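Gamma-glutamyltranspeptidase (Ggt) (Helicobacter pylori 26695, PDB 5BPK) probably transfers gamma-glutamyl groups from glutathione and related donors to water or other acceptors, as an Ntn-hydrolase gamma-glutamyltranspeptidase. Local coordinates at residues Ser337-Val340 / Asp341-Asn345; Ile277-Ser280 / Pro281-Ser284. All coordinates share one frame; numbering follows the deposited sequence.

Contact 1: residues Ser337-Val340 / Asp341-Asn345; sequences SVPV and DKLIN
P339 and V340 pass their carbonyls forward into one short helical turn: P339 O takes the amide of L343 at 3.0 Å (N-H...O 160°), and V340 O takes that of I344, so the two bonds follow one another round the helix. Just before this the chain folds tightly, with P339 at the centre of an inverse gamma turn whose bond from V340 N back to V338 O is weak; P339 is also the N-cap residue. The side chains then pair four residues apart. On one side the proline ring faces L343, its CG 4.4 Å from L343 CD1, while the leucine leans over the cap carbonyl, with L343 CG 3.4 Å from P339 O. On the next, V340 and I344 lie alongside each other, V340 CG1 being 4.3 Å from I344 CD1. V340 CG1 stands anti to its own backbone N (chi1 173°), beside the carbonyl carbon, on the flank where I344 follows. I344 has CG1 wedged between backbone N and carbonyl carbon (chi1 68°), which sets that methylene 3.4 Å from V340 O. K342 passes the proline with its extended chain, CD 4.2 Å from P339 CB, and leads its ammonium away to a weak bond with the carbonyl of L374. The apolar side of the turn rests on the protein: V340 and I344 both touch V267 of strand 262-271 and T287 of helix 285-296, and L343 also reaches T287. I344 is the first residue to leave helical geometry, and N345 then caps the next helix, OD1 bonding Y348 N and, weakly, A347 N. This is a single-turn helix, proline at its N-cap, followed, after I344 alone, by N345 as the N-cap of helix 346-354.

Contact 2: residues Ile277-Ser280 / Pro281-Ser284; sequences ISMS and PPSS
This is a tight reverse turn, S280 to S283, buried where strand 274-278 ends and the chain swings toward helix 285-296. S283 N donates to S280 O at 3.0 Å, with P281 and P282 at the two corners and a cis peptide between them. The bond is bent, 144° at the hydrogen, and the donor sits 29° off the carbonyl plane. A water bridges the two arms of the turn, giving one hydrogen to M279 O and one to S283 O, each 2.7 Å away, so two buried carbonyls share a single donor molecule. M279 lies against the turn: its CG, anti to the backbone N (chi1 -171°), meets S283 CB at 3.7 Å, and the bend at chi2 carries CE round to within 4.5 Å of P282 CD. At the first corner the S280-P281 link itself brings S280 CB to 3.3 Å from P281 CD, a tight local contact. The hydroxyl of S280 is tied instead to the carbonyl of K265 on the adjoining strand, and F87 of strand 85-91 covers M279, P282 and S283. S283 OG has two firm partners, G285 N, which it caps ahead of the helix, and the carbonyl of M74 of the neighbouring chain; I277 and S278 pair with a strand of that chain, carrying the sheet across the interface. With the side chain of S283 about 6 Å from the bound dihydro-oxazolyl amino acid, the segment lies beside the ligand pocket of this Ntn-hydrolase, as a cis-proline type VIa beta turn.

Overall arrangement
From the N terminus, contact 2 comes first: it closes the turn between strand 274-278 and helix 285-296. The chain then runs through that helix and helix 309-329 before contact 1 winds up its short helical turn and hands on to helix 346-354. The two stand in series, neither nested nor crossed; their centres lie about 11 Å apart and they touch. V340 CG2 packs on P281 CG at 3.7 Å, and V338 CG1 approaches the same CG atom at 4.0 Å. Contact 2 belongs to the buried interior beside the ligand, contact 1 to the surface, so V338 of the loop and V340 at the start of helix 340-343 rest against P281 of the turn.

Contact 1: residues Ser337-Val340 / Asp341-Asn345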
ATOM      1  N   SER A 337      -7.647  10.956 -18.638  1.00 11.24           N
ATOM      2  CA  SER A 337      -8.035  12.146 -17.895  1.00 12.13           C
ATOM      3  C   SER A 337      -8.700  11.728 -16.589  1.00 13.99           C
ATOM      4  O   SER A 337      -9.724  11.043 -16.606  1.00 17.75           O
ATOM      5  CB  SER A 337      -8.997  12.995 -18.720  1.00 14.44           C
ATOM      6  OG  SER A 337      -8.329  13.580 -19.828  1.00 16.45           O
ATOM      7  N   VAL A 338      -8.125  12.154 -15.466  1.00 12.84           N
ATOM      8  CA  VAL A 338      -8.630  11.782 -14.147  1.00 12.60           C
ATOM      9  C   VAL A 338      -9.097  13.046 -13.430  1.00 13.51           C
ATOM     10  O   VAL A 338      -8.295  13.961 -13.195  1.00 14.52           O
ATOM     11  CB  VAL A 338      -7.557  11.073 -13.295  1.00 11.78           C
ATOM     12  CG1 VAL A 338      -8.159  10.645 -11.944  1.00 12.68           C
ATOM     13  CG2 VAL A 338      -6.980   9.889 -14.044  1.00 13.74           C
ATOM     14  N   PRO A 339     -10.405  13.130 -13.113  1.00 13.09           N
ATOM     15  CA  PRO A 339     -10.975  14.363 -12.563  1.00 13.75           C
ATOM     16  C   PRO A 339     -10.750  14.490 -11.050  1.00 12.67           C
ATOM     17  O   PRO A 339     -11.700  14.614 -10.271  1.00 13.02           O
ATOM     18  CB  PRO A 339     -12.462  14.225 -12.906  1.00 15.41           C
ATOM     19  CG  PRO A 339     -12.695  12.758 -12.845  1.00 15.48           C
ATOM     20  CD  PRO A 339     -11.464  12.161 -13.457  1.00 13.76           C
ATOM     21  N   VAL A 340      -9.486  14.511 -10.646  1.00 12.84           N
ATOM     22  CA  VAL A 340      -9.145  14.521  -9.224  1.00 12.58           C
ATOM     23  C   VAL A 340      -9.771  15.732  -8.546  1.00 12.36           C
ATOM     24  O   VAL A 340     -10.405  15.595  -7.507  1.00 12.72           O
ATOM     25  CB  VAL A 340      -7.612  14.526  -8.986  1.00 11.98           C
ATOM     26  CG1 VAL A 340      -7.290  14.714  -7.488  1.00 13.44           C
ATOM     27  CG2 VAL A 340      -6.977  13.238  -9.530  1.00 13.53           C
ATOM     28  N   ASP A 341      -9.611  16.902  -9.161  1.00 13.94           N
ATOM     29  CA  ASP A 341     -10.105  18.152  -8.582  1.00 14.91           C
ATOM     30  C   ASP A 341     -11.618  18.130  -8.376  1.00 15.00           C
ATOM     31  O   ASP A 341     -12.103  18.671  -7.386  1.00 15.37           O
ATOM     32  CB  ASP A 341      -9.711  19.359  -9.448  1.00 16.16           C
ATOM     33  CG  ASP A 341      -8.241  19.747  -9.292  1.00 24.06           C
ATOM     34  OD1 ASP A 341      -7.554  19.240  -8.378  1.00 28.74           O
ATOM     35  OD2 ASP A 341      -7.767  20.581 -10.088  1.00 29.34           O
ATOM     36  N   LYS A 342     -12.357  17.516  -9.298  1.00 13.64           N
ATOM     37  CA  LYS A 342     -13.814  17.400  -9.144  1.00 14.06           C
ATOM     38  C   LYS A 342     -14.181  16.421  -8.030  1.00 12.90           C
ATOM     39  O   LYS A 342     -15.107  16.666  -7.265  1.00 16.02           O
ATOM     40  CB  LYS A 342     -14.489  16.984 -10.459  1.00 15.57           C
ATOM     41  CG  LYS A 342     -14.443  18.061 -11.547  1.00 22.26           C
ATOM     42  CD  LYS A 342     -15.026  17.548 -12.851  1.00 23.78           C
ATOM     43  CE  LYS A 342     -14.928  18.586 -13.959  1.00 28.34           C
ATOM     44  NZ  LYS A 342     -15.562  18.084 -15.211  1.00 30.28           N
ATOM     45  N   LEU A 343     -13.462  15.307  -7.947  1.00 12.58           N
ATOM     46  CA  LEU A 343     -13.747  14.290  -6.938  1.00 11.94           C
ATOM     47  C   LEU A 343     -13.463  14.766  -5.505  1.00 11.44           C
ATOM     48  O   LEU A 343     -14.141  14.331  -4.577  1.00 11.80           O
ATOM     49  CB  LEU A 343     -12.980  12.989  -7.243  1.00 12.56           C
ATOM     50  CG  LEU A 343     -13.430  12.219  -8.494  1.00 12.30           C
ATOM     51  CD1 LEU A 343     -12.443  11.112  -8.801  1.00 14.45           C
ATOM     52  CD2 LEU A 343     -14.876  11.656  -8.359  1.00 12.29           C
ATOM     53  N   ILE A 344     -12.478  15.650  -5.334  1.00 13.25           N
ATOM     54  CA  ILE A 344     -12.132  16.169  -4.005  1.00 13.26           C
ATOM     55  C   ILE A 344     -12.768  17.524  -3.714  1.00 13.63           C
ATOM     56  O   ILE A 344     -12.479  18.137  -2.687  1.00 14.04           O
ATOM     57  CB  ILE A 344     -10.588  16.213  -3.742  1.00 12.11           C
ATOM     58  CG1 ILE A 344      -9.862  17.262  -4.613  1.00 13.25           C
ATOM     59  CG2 ILE A 344      -9.988  14.833  -3.952  1.00 12.44           C
ATOM     60  CD1 ILE A 344      -8.361  17.384  -4.327  1.00 16.10           C
ATOM     61  N   ASN A 345     -13.623  17.994  -4.620  1.00 14.63           N
ATOM     62  CA  ASN A 345     -14.335  19.264  -4.423  1.00 15.43           C
ATOM     63  C   ASN A 345     -15.332  19.130  -3.278  1.00 14.61           C
ATOM     64  O   ASN A 345     -16.154  18.229  -3.278  1.00 14.13           O
ATOM     65  CB  ASN A 345     -15.061  19.645  -5.717  1.00 16.56           C
ATOM     66  CG  ASN A 345     -15.780  20.968  -5.627  1.00 22.01           C
ATOM     67  OD1 ASN A 345     -16.928  21.027  -5.197  1.00 28.03           O
ATOM     68  ND2 ASN A 345     -15.132  22.027  -6.085  1.00 25.48           N
TER

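Contact 2: residues Ile277-Ser280 / Pro281-Ser284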
ATOM      1  N   ILE A 277      -2.488  15.034   3.251  1.00 11.57           N
ATOM      2  CA  ILE A 277      -1.530  14.879   2.143  1.00 11.72           C
ATOM      3  C   ILE A 277      -1.477  13.400   1.795  1.00 10.22           C
ATOM      4  O   ILE A 277      -1.055  12.593   2.618  1.00 10.94           O
ATOM      5  CB  ILE A 277      -0.099  15.346   2.537  1.00 11.73           C
ATOM      6  CG1 ILE A 277      -0.141  16.760   3.137  1.00 12.38           C
ATOM      7  CG2 ILE A 277       0.871  15.264   1.335  1.00 12.95           C
ATOM      8  CD1 ILE A 277      -0.510  17.841   2.158  1.00 19.15           C
ATOM      9  N   SER A 278      -1.876  13.036   0.583  1.00  9.39           N
ATOM     10  CA  SER A 278      -1.933  11.623   0.212  1.00 10.04           C
ATOM     11  C   SER A 278      -1.582  11.383  -1.252  1.00 11.11           C
ATOM     12  O   SER A 278      -1.236  12.329  -1.986  1.00 10.31           O
ATOM     13  CB  SER A 278      -3.303  11.036   0.586  1.00 10.72           C
ATOM     14  OG  SER A 278      -3.292   9.614   0.542  1.00 11.88           O
ATOM     15  N   MET A 279      -1.636  10.117  -1.670  1.00 10.62           N
ATOM     16  CA  MET A 279      -1.115   9.755  -2.985  1.00 10.52           C
ATOM     17  C   MET A 279      -2.093  10.001  -4.114  1.00  8.22           C
ATOM     18  O   MET A 279      -3.253   9.576  -4.071  1.00 11.23           O
ATOM     19  CB  MET A 279      -0.659   8.308  -3.038  1.00 11.01           C
ATOM     20  CG  MET A 279       0.071   7.973  -4.318  1.00 11.20           C
ATOM     21  SD  MET A 279       1.619   8.896  -4.488  1.00 11.13           S
ATOM     22  CE  MET A 279       1.717   9.029  -6.282  1.00 14.42           C
ATOM     23  N   SER A 280      -1.569  10.675  -5.128  1.00 10.86           N
ATOM     24  CA  SER A 280      -2.280  11.058  -6.336  1.00 10.65           C
ATOM     25  C   SER A 280      -2.202   9.935  -7.379  1.00 10.27           C
ATOM     26  O   SER A 280      -1.537   8.923  -7.151  1.00 11.78           O
ATOM     27  CB  SER A 280      -1.612  12.316  -6.873  1.00 11.54           C
ATOM     28  OG  SER A 280      -0.194  12.179  -6.861  1.00 11.86           O
ATOM     29  N   PRO A 281      -2.861  10.116  -8.544  1.00 10.13           N
ATOM     30  CA  PRO A 281      -2.723   9.108  -9.585  1.00 10.26           C
ATOM     31  C   PRO A 281      -1.253   8.829  -9.895  1.00 10.61           C
ATOM     32  O   PRO A 281      -0.457   9.759  -9.976  1.00 10.81           O
ATOM     33  CB  PRO A 281      -3.455   9.741 -10.769  1.00 11.33           C
ATOM     34  CG  PRO A 281      -4.585  10.463 -10.097  1.00  9.41           C
ATOM     35  CD  PRO A 281      -3.930  11.077  -8.872  1.00 11.09           C
ATOM     36  N   PRO A 282      -0.887   7.555 -10.097  1.00 11.00           N
ATOM     37  CA  PRO A 282      -1.706   6.391 -10.415  1.00 10.57           C
ATOM     38  C   PRO A 282      -2.313   5.617  -9.244  1.00 10.40           C
ATOM     39  O   PRO A 282      -2.832   4.525  -9.457  1.00 11.16           O
ATOM     40  CB  PRO A 282      -0.734   5.508 -11.195  1.00 11.29           C
ATOM     41  CG  PRO A 282       0.554   5.778 -10.544  1.00 12.13           C
ATOM     42  CD  PRO A 282       0.542   7.242 -10.224  1.00 10.51           C
ATOM     43  N   SER A 283      -2.280   6.172  -8.037  1.00 10.69           N
ATOM     44  CA  SER A 283      -3.171   5.675  -6.995  1.00  9.48           C
ATOM     45  C   SER A 283      -4.509   6.418  -7.019  1.00 10.71           C
ATOM     46  O   SER A 283      -4.566   7.600  -7.352  1.00 11.53           O
ATOM     47  CB  SER A 283      -2.557   5.786  -5.615  1.00 11.23           C
ATOM     48  OG  SER A 283      -3.347   5.052  -4.714  1.00 12.03           O
ATOM     49  N   SER A 284      -5.568   5.698  -6.662  1.00 10.58           N
ATOM     50  CA  SER A 284      -6.883   6.265  -6.393  1.00 10.44           C
ATOM     51  C   SER A 284      -7.021   6.590  -4.904  1.00 12.04           C
ATOM     52  O   SER A 284      -7.974   7.256  -4.495  1.00 12.34           O
ATOM     53  CB  SER A 284      -7.962   5.241  -6.760  1.00 10.91           C
ATOM     54  OG  SER A 284      -7.916   4.117  -5.887  1.00 11.47           O
TER
HETATM   55  O   HOH W   1      -5.410   9.600  -5.719  1.00 11.46           O